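Long-range contacts in 3-oxoacyl-[acyl-carrier-protein] synthase, mitochondrial (Arabidopsis thaliana, PDB 2IX4), which catalyses the condensation steps of mitochondrial fatty acid synthesis, adding two carbons from malonyl-ACP to a growing acyl chain: residues A[87-92]-A[205-209]; A[157-161]-A[171-175]; A[11-15]-A[356-360]. All blocks are in the same frame, centred on the assembly; numbering follows the deposited sequence.

Contact 1. Residues A[87-92]-A[205-209]; sequences NFIGYA and GTESS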
ATOM      1  N   ASN A  87     -14.588  -2.435  -8.917  1.00 26.02           N
ATOM      2  CA  ASN A  87     -14.366  -3.793  -9.406  1.00 25.64           C
ATOM      3  C   ASN A  87     -13.266  -4.562  -8.679  1.00 25.05           C
ATOM      4  O   ASN A  87     -13.438  -5.744  -8.382  1.00 24.98           O
ATOM      5  CB  ASN A  87     -14.150  -3.800 -10.921  1.00 25.92           C
ATOM      6  CG  ASN A  87     -15.426  -3.503 -11.693  1.00 26.85           C
ATOM      7  OD1 ASN A  87     -16.262  -2.712 -11.255  1.00 29.29           O
ATOM      8  ND2 ASN A  87     -15.580  -4.136 -12.845  1.00 28.65           N
ATOM      9  N   PHE A  88     -12.157  -3.889  -8.368  1.00 24.32           N
ATOM     10  CA  PHE A  88     -11.067  -4.531  -7.630  1.00 23.75           C
ATOM     11  C   PHE A  88     -11.508  -5.017  -6.245  1.00 23.38           C
ATOM     12  O   PHE A  88     -11.050  -6.059  -5.774  1.00 23.45           O
ATOM     13  CB  PHE A  88      -9.815  -3.638  -7.566  1.00 23.68           C
ATOM     14  CG  PHE A  88      -9.890  -2.517  -6.558  1.00 23.43           C
ATOM     15  CD1 PHE A  88      -9.268  -2.640  -5.320  1.00 23.03           C
ATOM     16  CD2 PHE A  88     -10.549  -1.327  -6.859  1.00 23.46           C
ATOM     17  CE1 PHE A  88      -9.314  -1.607  -4.389  1.00 23.21           C
ATOM     18  CE2 PHE A  88     -10.600  -0.284  -5.932  1.00 23.32           C
ATOM     19  CZ  PHE A  88      -9.983  -0.424  -4.697  1.00 23.19           C
ATOM     20  N   ILE A  89     -12.422  -4.281  -5.618  1.00 22.83           N
ATOM     21  CA  ILE A  89     -12.973  -4.677  -4.319  1.00 22.19           C
ATOM     22  C   ILE A  89     -13.848  -5.935  -4.442  1.00 22.02           C
ATOM     23  O   ILE A  89     -13.745  -6.852  -3.622  1.00 21.96           O
ATOM     24  CB  ILE A  89     -13.745  -3.518  -3.633  1.00 22.18           C
ATOM     25  CG1 ILE A  89     -12.805  -2.341  -3.352  1.00 22.31           C
ATOM     26  CG2 ILE A  89     -14.410  -3.995  -2.333  1.00 21.69           C
ATOM     27  CD1 ILE A  89     -13.510  -1.025  -3.032  1.00 22.17           C
ATOM     28  N   GLY A  90     -14.692  -5.974  -5.472  1.00 21.53           N
ATOM     29  CA  GLY A  90     -15.567  -7.122  -5.724  1.00 21.22           C
ATOM     30  C   GLY A  90     -14.819  -8.408  -6.035  1.00 21.06           C
ATOM     31  O   GLY A  90     -15.225  -9.490  -5.597  1.00 20.93           O
ATOM     32  N   TYR A  91     -13.729  -8.291  -6.794  1.00 20.81           N
ATOM     33  CA  TYR A  91     -12.875  -9.439  -7.114  1.00 20.63           C
ATOM     34  C   TYR A  91     -12.278 -10.054  -5.849  1.00 20.53           C
ATOM     35  O   TYR A  91     -12.290 -11.275  -5.680  1.00 20.64           O
ATOM     36  CB  TYR A  91     -11.742  -9.046  -8.071  1.00 20.72           C
ATOM     37  CG  TYR A  91     -12.161  -8.662  -9.476  1.00 20.57           C
ATOM     38  CD1 TYR A  91     -11.283  -7.970 -10.307  1.00 20.92           C
ATOM     39  CD2 TYR A  91     -13.429  -8.978  -9.975  1.00 21.04           C
ATOM     40  CE1 TYR A  91     -11.644  -7.613 -11.592  1.00 21.29           C
ATOM     41  CE2 TYR A  91     -13.804  -8.616 -11.265  1.00 20.97           C
ATOM     42  CZ  TYR A  91     -12.904  -7.933 -12.066  1.00 21.48           C
ATOM     43  OH  TYR A  91     -13.252  -7.564 -13.342  1.00 21.71           O
ATOM     44  N   ALA A  92     -11.772  -9.191  -4.970  1.00 20.49           N
ATOM     45  CA  ALA A  92     -11.139  -9.608  -3.724  1.00 20.56           C
ATOM     46  C   ALA A  92     -12.138 -10.274  -2.790  1.00 20.63           C
ATOM     47  O   ALA A  92     -11.829 -11.295  -2.187  1.00 20.65           O
ATOM     48  CB  ALA A  92     -10.480  -8.423  -3.039  1.00 20.54           C
ATOM     49  N   GLY A 205      -4.009 -10.251  -3.360  1.00 21.79           N
ATOM     50  CA  GLY A 205      -3.944  -9.100  -4.244  1.00 22.20           C
ATOM     51  C   GLY A 205      -5.149  -9.028  -5.153  1.00 22.41           C
ATOM     52  O   GLY A 205      -5.804 -10.039  -5.421  1.00 22.47           O
ATOM     53  N   THR A 206      -5.447  -7.822  -5.618  1.00 22.60           N
ATOM     54  CA  THR A 206      -6.553  -7.610  -6.539  1.00 22.90           C
ATOM     55  C   THR A 206      -6.246  -6.464  -7.493  1.00 23.15           C
ATOM     56  O   THR A 206      -5.496  -5.548  -7.153  1.00 23.16           O
ATOM     57  CB  THR A 206      -7.899  -7.375  -5.802  1.00 22.90           C
ATOM     58  OG1 THR A 206      -8.951  -7.228  -6.763  1.00 22.74           O
ATOM     59  CG2 THR A 206      -7.844  -6.135  -4.901  1.00 22.88           C
ATOM     60  N   GLU A 207      -6.810  -6.537  -8.693  1.00 23.40           N
ATOM     61  CA  GLU A 207      -6.643  -5.481  -9.683  1.00 23.87           C
ATOM     62  C   GLU A 207      -7.728  -5.552 -10.739  1.00 23.86           C
ATOM     63  O   GLU A 207      -8.068  -6.628 -11.230  1.00 23.97           O
ATOM     64  CB  GLU A 207      -5.272  -5.552 -10.355  1.00 24.08           C
ATOM     65  CG  GLU A 207      -4.801  -4.215 -10.932  1.00 24.96           C
ATOM     66  CD  GLU A 207      -4.166  -3.326  -9.880  1.00 26.91           C
ATOM     67  OE1 GLU A 207      -3.050  -3.652  -9.432  1.00 26.99           O
ATOM     68  OE2 GLU A 207      -4.777  -2.302  -9.501  1.00 27.45           O
ATOM     69  N   SER A 208      -8.275  -4.392 -11.070  1.00 23.98           N
ATOM     70  CA  SER A 208      -9.196  -4.261 -12.182  1.00 23.96           C
ATOM     71  C   SER A 208      -8.871  -2.957 -12.871  1.00 23.74           C
ATOM     72  O   SER A 208      -9.534  -1.941 -12.663  1.00 23.91           O
ATOM     73  CB  SER A 208     -10.639  -4.270 -11.704  1.00 24.02           C
ATOM     74  OG  SER A 208     -11.509  -4.347 -12.816  1.00 25.41           O
ATOM     75  N   SER A 209      -7.828  -2.993 -13.686  1.00 23.55           N
ATOM     76  CA  SER A 209      -7.294  -1.786 -14.286  1.00 23.45           C
ATOM     77  C   SER A 209      -7.281  -1.857 -15.815  1.00 23.25           C
ATOM     78  O   SER A 209      -6.391  -1.303 -16.458  1.00 23.36           O
ATOM     79  CB  SER A 209      -5.892  -1.511 -13.730  1.00 23.39           C
ATOM     80  OG  SER A 209      -5.613  -0.123 -13.731  1.00 24.50           O
TER
HETATM   81  O   HOH W   1     -11.279  -1.558  -9.946  1.00 26.32           O

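Contact 2. Residues A[157-161]-A[171-175]; sequences MASGH and PNHAA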
ATOM      1  N   MET A 157      -8.998  -0.564   0.364  1.00 24.11           N
ATOM      2  CA  MET A 157     -10.405  -0.813   0.676  1.00 24.26           C
ATOM      3  C   MET A 157     -10.882  -2.258   0.515  1.00 24.05           C
ATOM      4  O   MET A 157     -11.916  -2.630   1.079  1.00 24.20           O
ATOM      5  CB  MET A 157     -11.317   0.175  -0.060  1.00 24.41           C
ATOM      6  CG  MET A 157     -11.257   1.596   0.510  1.00 24.94           C
ATOM      7  SD  MET A 157     -11.608   1.734   2.284  1.00 26.61           S
ATOM      8  CE  MET A 157     -13.348   1.310   2.323  1.00 26.03           C
ATOM      9  N   ALA A 158     -10.147  -3.064  -0.248  1.00 23.79           N
ATOM     10  CA  ALA A 158     -10.473  -4.488  -0.371  1.00 23.72           C
ATOM     11  C   ALA A 158     -10.382  -5.188   0.990  1.00 23.58           C
ATOM     12  O   ALA A 158     -11.270  -5.961   1.354  1.00 23.40           O
ATOM     13  CB  ALA A 158      -9.581  -5.169  -1.403  1.00 23.90           C
ATOM     14  N   SER A 159      -9.318  -4.892   1.739  1.00 23.23           N
ATOM     15  CA  SER A 159      -9.164  -5.359   3.122  1.00 23.06           C
ATOM     16  C   SER A 159     -10.301  -4.893   4.021  1.00 22.82           C
ATOM     17  O   SER A 159     -10.798  -5.663   4.844  1.00 23.06           O
ATOM     18  CB  SER A 159      -7.836  -4.883   3.715  1.00 23.02           C
ATOM     19  OG  SER A 159      -6.742  -5.485   3.060  1.00 23.61           O
ATOM     20  N   GLY A 160     -10.697  -3.628   3.866  1.00 22.45           N
ATOM     21  CA  GLY A 160     -11.796  -3.049   4.631  1.00 21.96           C
ATOM     22  C   GLY A 160     -13.107  -3.783   4.419  1.00 21.82           C
ATOM     23  O   GLY A 160     -13.796  -4.124   5.384  1.00 21.57           O
ATOM     24  N   HIS A 161     -13.444  -4.037   3.156  1.00 21.63           N
ATOM     25  CA  HIS A 161     -14.701  -4.709   2.808  1.00 21.81           C
ATOM     26  C   HIS A 161     -14.727  -6.181   3.216  1.00 21.76           C
ATOM     27  O   HIS A 161     -15.771  -6.693   3.620  1.00 21.85           O
ATOM     28  CB  HIS A 161     -14.992  -4.561   1.318  1.00 21.90           C
ATOM     29  CG  HIS A 161     -15.457  -3.193   0.932  1.00 22.07           C
ATOM     30  ND1 HIS A 161     -16.786  -2.887   0.738  1.00 22.39           N
ATOM     31  CD2 HIS A 161     -14.771  -2.046   0.716  1.00 21.22           C
ATOM     32  CE1 HIS A 161     -16.898  -1.613   0.409  1.00 22.47           C
ATOM     33  NE2 HIS A 161     -15.690  -1.079   0.391  1.00 21.69           N
ATOM     34  N   PRO A 171      -5.315  -7.555  12.420  1.00 20.49           N
ATOM     35  CA  PRO A 171      -4.690  -6.529  11.579  1.00 20.67           C
ATOM     36  C   PRO A 171      -5.439  -6.307  10.259  1.00 21.03           C
ATOM     37  O   PRO A 171      -5.708  -7.263   9.526  1.00 20.94           O
ATOM     38  CB  PRO A 171      -3.291  -7.094  11.317  1.00 20.61           C
ATOM     39  CG  PRO A 171      -3.008  -7.956  12.492  1.00 20.28           C
ATOM     40  CD  PRO A 171      -4.334  -8.539  12.914  1.00 20.38           C
ATOM     41  N   ASN A 172      -5.793  -5.050   9.997  1.00 21.40           N
ATOM     42  CA  ASN A 172      -6.438  -4.629   8.757  1.00 21.64           C
ATOM     43  C   ASN A 172      -5.380  -3.864   7.969  1.00 21.69           C
ATOM     44  O   ASN A 172      -5.042  -2.729   8.307  1.00 21.85           O
ATOM     45  CB  ASN A 172      -7.658  -3.750   9.079  1.00 21.92           C
ATOM     46  CG  ASN A 172      -8.413  -3.270   7.838  1.00 22.67           C
ATOM     47  OD1 ASN A 172      -7.882  -3.241   6.729  1.00 23.91           O
ATOM     48  ND2 ASN A 172      -9.663  -2.867   8.038  1.00 23.39           N
ATOM     49  N   HIS A 173      -4.866  -4.500   6.918  1.00 21.64           N
ATOM     50  CA  HIS A 173      -3.597  -4.107   6.306  1.00 21.60           C
ATOM     51  C   HIS A 173      -3.649  -4.176   4.777  1.00 21.58           C
ATOM     52  O   HIS A 173      -4.525  -4.819   4.192  1.00 21.48           O
ATOM     53  CB  HIS A 173      -2.494  -5.023   6.859  1.00 21.50           C
ATOM     54  CG  HIS A 173      -1.109  -4.682   6.395  1.00 21.85           C
ATOM     55  ND1 HIS A 173      -0.450  -5.408   5.425  1.00 22.17           N
ATOM     56  CD2 HIS A 173      -0.247  -3.717   6.792  1.00 21.71           C
ATOM     57  CE1 HIS A 173       0.753  -4.895   5.234  1.00 21.66           C
ATOM     58  NE2 HIS A 173       0.901  -3.868   6.050  1.00 21.36           N
ATOM     59  N   ALA A 174      -2.718  -3.482   4.134  1.00 21.62           N
ATOM     60  CA  ALA A 174      -2.478  -3.654   2.714  1.00 21.78           C
ATOM     61  C   ALA A 174      -1.059  -3.222   2.426  1.00 22.21           C
ATOM     62  O   ALA A 174      -0.628  -2.156   2.866  1.00 21.89           O
ATOM     63  CB  ALA A 174      -3.467  -2.844   1.885  1.00 21.82           C
ATOM     64  N   ALA A 175      -0.325  -4.074   1.722  1.00 22.80           N
ATOM     65  CA  ALA A 175       0.961  -3.692   1.165  1.00 23.42           C
ATOM     66  C   ALA A 175       0.709  -3.338  -0.290  1.00 23.68           C
ATOM     67  O   ALA A 175       0.004  -4.062  -0.989  1.00 24.12           O
ATOM     68  CB  ALA A 175       1.954  -4.827   1.279  1.00 23.43           C
TER

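Contact 3. Residues A[11-15]-A[356-360]; sequences VTPLG and ATGHL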
ATOM      1  N   VAL A  11     -10.200 -15.294  -8.753  1.00 21.56           N
ATOM      2  CA  VAL A  11     -10.999 -14.972  -9.931  1.00 21.67           C
ATOM      3  C   VAL A  11     -10.040 -14.390 -10.967  1.00 21.61           C
ATOM      4  O   VAL A  11      -9.388 -13.374 -10.721  1.00 21.46           O
ATOM      5  CB  VAL A  11     -12.212 -14.034  -9.596  1.00 21.90           C
ATOM      6  CG1 VAL A  11     -11.787 -12.803  -8.798  1.00 22.50           C
ATOM      7  CG2 VAL A  11     -12.975 -13.638 -10.853  1.00 21.95           C
ATOM      8  N   THR A  12      -9.923 -15.073 -12.103  1.00 21.43           N
ATOM      9  CA  THR A  12      -8.889 -14.760 -13.102  1.00 21.32           C
ATOM     10  C   THR A  12      -9.484 -14.740 -14.514  1.00 21.24           C
ATOM     11  O   THR A  12     -10.648 -15.110 -14.696  1.00 21.27           O
ATOM     12  CB  THR A  12      -7.726 -15.796 -13.066  1.00 21.32           C
ATOM     13  OG1 THR A  12      -8.186 -17.061 -13.561  1.00 21.81           O
ATOM     14  CG2 THR A  12      -7.163 -15.966 -11.658  1.00 20.86           C
ATOM     15  N   PRO A  13      -8.690 -14.310 -15.521  1.00 21.25           N
ATOM     16  CA  PRO A  13      -9.114 -14.438 -16.919  1.00 21.31           C
ATOM     17  C   PRO A  13      -9.317 -15.881 -17.405  1.00 21.56           C
ATOM     18  O   PRO A  13      -9.822 -16.086 -18.512  1.00 21.67           O
ATOM     19  CB  PRO A  13      -7.972 -13.767 -17.692  1.00 21.10           C
ATOM     20  CG  PRO A  13      -7.339 -12.849 -16.692  1.00 21.00           C
ATOM     21  CD  PRO A  13      -7.383 -13.630 -15.427  1.00 21.04           C
ATOM     22  N   LEU A  14      -8.924 -16.860 -16.592  1.00 21.85           N
ATOM     23  CA  LEU A  14      -9.190 -18.270 -16.881  1.00 22.10           C
ATOM     24  C   LEU A  14     -10.417 -18.778 -16.128  1.00 22.53           C
ATOM     25  O   LEU A  14     -10.709 -19.979 -16.141  1.00 22.66           O
ATOM     26  CB  LEU A  14      -7.971 -19.140 -16.552  1.00 22.16           C
ATOM     27  CG  LEU A  14      -6.646 -18.829 -17.260  1.00 21.89           C
ATOM     28  CD1 LEU A  14      -5.533 -19.707 -16.707  1.00 21.67           C
ATOM     29  CD2 LEU A  14      -6.767 -18.995 -18.774  1.00 21.41           C
ATOM     30  N   GLY A  15     -11.125 -17.866 -15.463  1.00 22.69           N
ATOM     31  CA  GLY A  15     -12.381 -18.203 -14.796  1.00 22.99           C
ATOM     32  C   GLY A  15     -12.465 -17.785 -13.341  1.00 23.14           C
ATOM     33  O   GLY A  15     -11.463 -17.430 -12.718  1.00 22.87           O
ATOM     34  N   ALA A 356      -0.804 -17.207 -20.150  1.00 21.36           N
ATOM     35  CA  ALA A 356      -2.195 -17.646 -20.003  1.00 21.43           C
ATOM     36  C   ALA A 356      -3.104 -16.615 -19.322  1.00 21.57           C
ATOM     37  O   ALA A 356      -4.224 -16.369 -19.775  1.00 21.56           O
ATOM     38  CB  ALA A 356      -2.243 -18.963 -19.240  1.00 21.22           C
ATOM     39  N   THR A 357      -2.621 -16.030 -18.229  1.00 21.76           N
ATOM     40  CA  THR A 357      -3.415 -15.103 -17.423  1.00 21.73           C
ATOM     41  C   THR A 357      -3.233 -13.646 -17.835  1.00 21.83           C
ATOM     42  O   THR A 357      -4.067 -12.802 -17.516  1.00 21.83           O
ATOM     43  CB  THR A 357      -3.049 -15.196 -15.926  1.00 21.74           C
ATOM     44  OG1 THR A 357      -1.661 -14.878 -15.753  1.00 21.75           O
ATOM     45  CG2 THR A 357      -3.339 -16.583 -15.371  1.00 21.67           C
ATOM     46  N   GLY A 358      -2.139 -13.353 -18.534  1.00 21.92           N
ATOM     47  CA  GLY A 358      -1.708 -11.973 -18.719  1.00 21.86           C
ATOM     48  C   GLY A 358      -1.063 -11.466 -17.437  1.00 22.10           C
ATOM     49  O   GLY A 358      -0.892 -12.224 -16.470  1.00 21.96           O
ATOM     50  N   HIS A 359      -0.707 -10.186 -17.420  1.00 22.13           N
ATOM     51  CA  HIS A 359      -0.137  -9.565 -16.230  1.00 22.40           C
ATOM     52  C   HIS A 359      -1.248  -9.012 -15.335  1.00 22.61           C
ATOM     53  O   HIS A 359      -1.836  -7.966 -15.635  1.00 22.71           O
ATOM     54  CB  HIS A 359       0.840  -8.453 -16.623  1.00 22.28           C
ATOM     55  CG  HIS A 359       1.758  -8.031 -15.518  1.00 22.20           C
ATOM     56  ND1 HIS A 359       1.497  -8.288 -14.188  1.00 22.19           N
ATOM     57  CD2 HIS A 359       2.923  -7.343 -15.544  1.00 21.94           C
ATOM     58  CE1 HIS A 359       2.473  -7.797 -13.446  1.00 22.38           C
ATOM     59  NE2 HIS A 359       3.350  -7.217 -14.244  1.00 21.86           N
ATOM     60  N   LEU A 360      -1.529  -9.712 -14.237  1.00 22.94           N
ATOM     61  CA  LEU A 360      -2.606  -9.311 -13.321  1.00 23.16           C
ATOM     62  C   LEU A 360      -2.202  -8.178 -12.375  1.00 23.28           C
ATOM     63  O   LEU A 360      -2.944  -7.841 -11.448  1.00 23.24           O
ATOM     64  CB  LEU A 360      -3.150 -10.507 -12.526  1.00 23.36           C
ATOM     65  CG  LEU A 360      -3.806 -11.701 -13.233  1.00 24.17           C
ATOM     66  CD1 LEU A 360      -4.815 -12.354 -12.299  1.00 24.45           C
ATOM     67  CD2 LEU A 360      -4.483 -11.332 -14.541  1.00 24.23           C
TER

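Contact 1. Residues A[87-92]-A[205-209]
Thr206 OG1 gives its hydrogen to Phe88 O over 2.6 Å, in the carbonyl plane and on a lone pair. The Thr206 hydroxyl, anti to that residue's backbone N (chi1 -178°), points at the first turn of the helix. Thr206 CG2 touches Phe88 CD1 at the ring edge (3.8 Å), and Thr206 CB lies 3.9 Å from Ala92 CB, making this the tight, buried end of the contact. Helix 87-102 thus packs on strand 200-207 in the sheet of the thiolase-like fold, the short axes 7.0 Å apart at 141°. Glu207, whose CB points away from the helix, touches the bound hexanoic acid, its carboxylate held by Gly362 N and Ile124 N; its carbonyl O meets the Tyr91 ring edge at CD1 (3.6 Å). A valine in place of Thr206 would probably leave Phe88 O without this donor, its bond from Ala92 N being weak. The other end is nearer solvent: Asn87 and Ser208 are partly exposed, yet still touch closely. Ser208 OG lies 3.3 Å from Asn87 CB and obliquely near Tyr91 CE1, while its hydrogen-bond partner is Glu250, shared with Tyr91 OH. A water bridges Phe88 N (2.9 Å) and, more distantly, Ser208 O.

Contact 2. Residues A[157-161]-A[171-175]
At the dimer interface of this thiolase-fold enzyme, the start of helix 157-166 lies against the short, weakly bonded strand at about 172-173, and Ser159 meets His173 and Asn172 there. Ser159 OG donates to His173 O over 2.6 Å, arriving nearly along the C=O axis (162°). With OG anti to its own carbonyl carbon (chi1 -66°), the hydroxyl stands off the helix toward the strand, and it also hydrogen-bonds Ile120 N, so one buried oxygen joins the helix to two neighbouring strands. Strand 172-173 runs parallel to strand 116-122; His173, and Pro171 just ahead of the strand, make backbone hydrogen bonds with Val118. The Asn172 amide lies beside the helix: its OD1 comes to 3.4 Å from Ser159 CB, and ND2 sits 4.0 Å from Gly160 CA, an approach in which Gly160 presents no side chain. That same ND2 makes a weak hydrogen bond to Gly420 O of the second subunit, while Asn172 O accepts from Thr422 OG1 of that subunit. CB of His173 points away from the helix, and its ring is bonded through ND1 to Ser119 OG and through NE2 to Asp188 OD2 of the second subunit.

Contact 3. Residues A[11-15]-A[356-360]
The Pro13 ring and the end of Leu360 reach toward each other, Pro13 CD meeting Leu360 CD2 at 3.8 Å with Pro13 CG hardly farther off. Leu360 carries CG anti to its carbonyl carbon (chi1 -62°), which directs the branched end at the proline ring. The same ring carbons also meet backbone: Pro13 CG lies 3.4 Å from Thr357 O, at the point where helix 354-357 ends and Gly358 turns off with positive phi. Leu14 and Thr357 instead cross at about a right angle, Leu14 CD1 touching Thr357 CG2 at 4.0 Å. The same methyl, CD1 of Leu14, lies 4.2 Å from Ala356 CB, while the second branch, CD2, approaches Ala356 O at 3.8 Å. Residues 12 to 15 form a type I beta turn at the end of strand 3-12, leading into strand 15-16, and Thr12 OG1 accepts from Leu14 N (3.1 Å) in an ST turn; that hydroxyl is also bonded to Thr21. On the opposing segment Thr357 OG1 gives its hydrogen to Gly358 O over 2.9 Å, on a lone pair in the carbonyl plane. Helix 364-378 adds Val367 against Thr12 and Leu360. Between Thr357 and Leu360 comes His359, a predicted active-site residue whose ring meets that of His320, also predicted to be catalytic. The hold between the turn and the helix end is therefore apolar and rests on shape, with Thr357 O buried against proline carbons and lacking any polar partner in the model, probably at some cost in solvation.

The three contacts nest along the chain: contact 3 closes the longest loop, contact 1 lies inside it and contact 2 inside contact 1. All reach the same mixed sheet. Contact 1 is in the middle, its centre about 12 Å from each of the others, whose own centres are about 22 Å apart and which do not touch. Helices 87-102 and 157-166 pack directly, Ala92 CB on Ala158 CB, joining contact 1 to contact 2. On the other flank Glu207 CB meets Leu360 O. The series thus runs from the subunit interface at contact 2, past the hexanoic acid pocket at Glu207, to the segment bearing the predicted active-site His359 in contact 3.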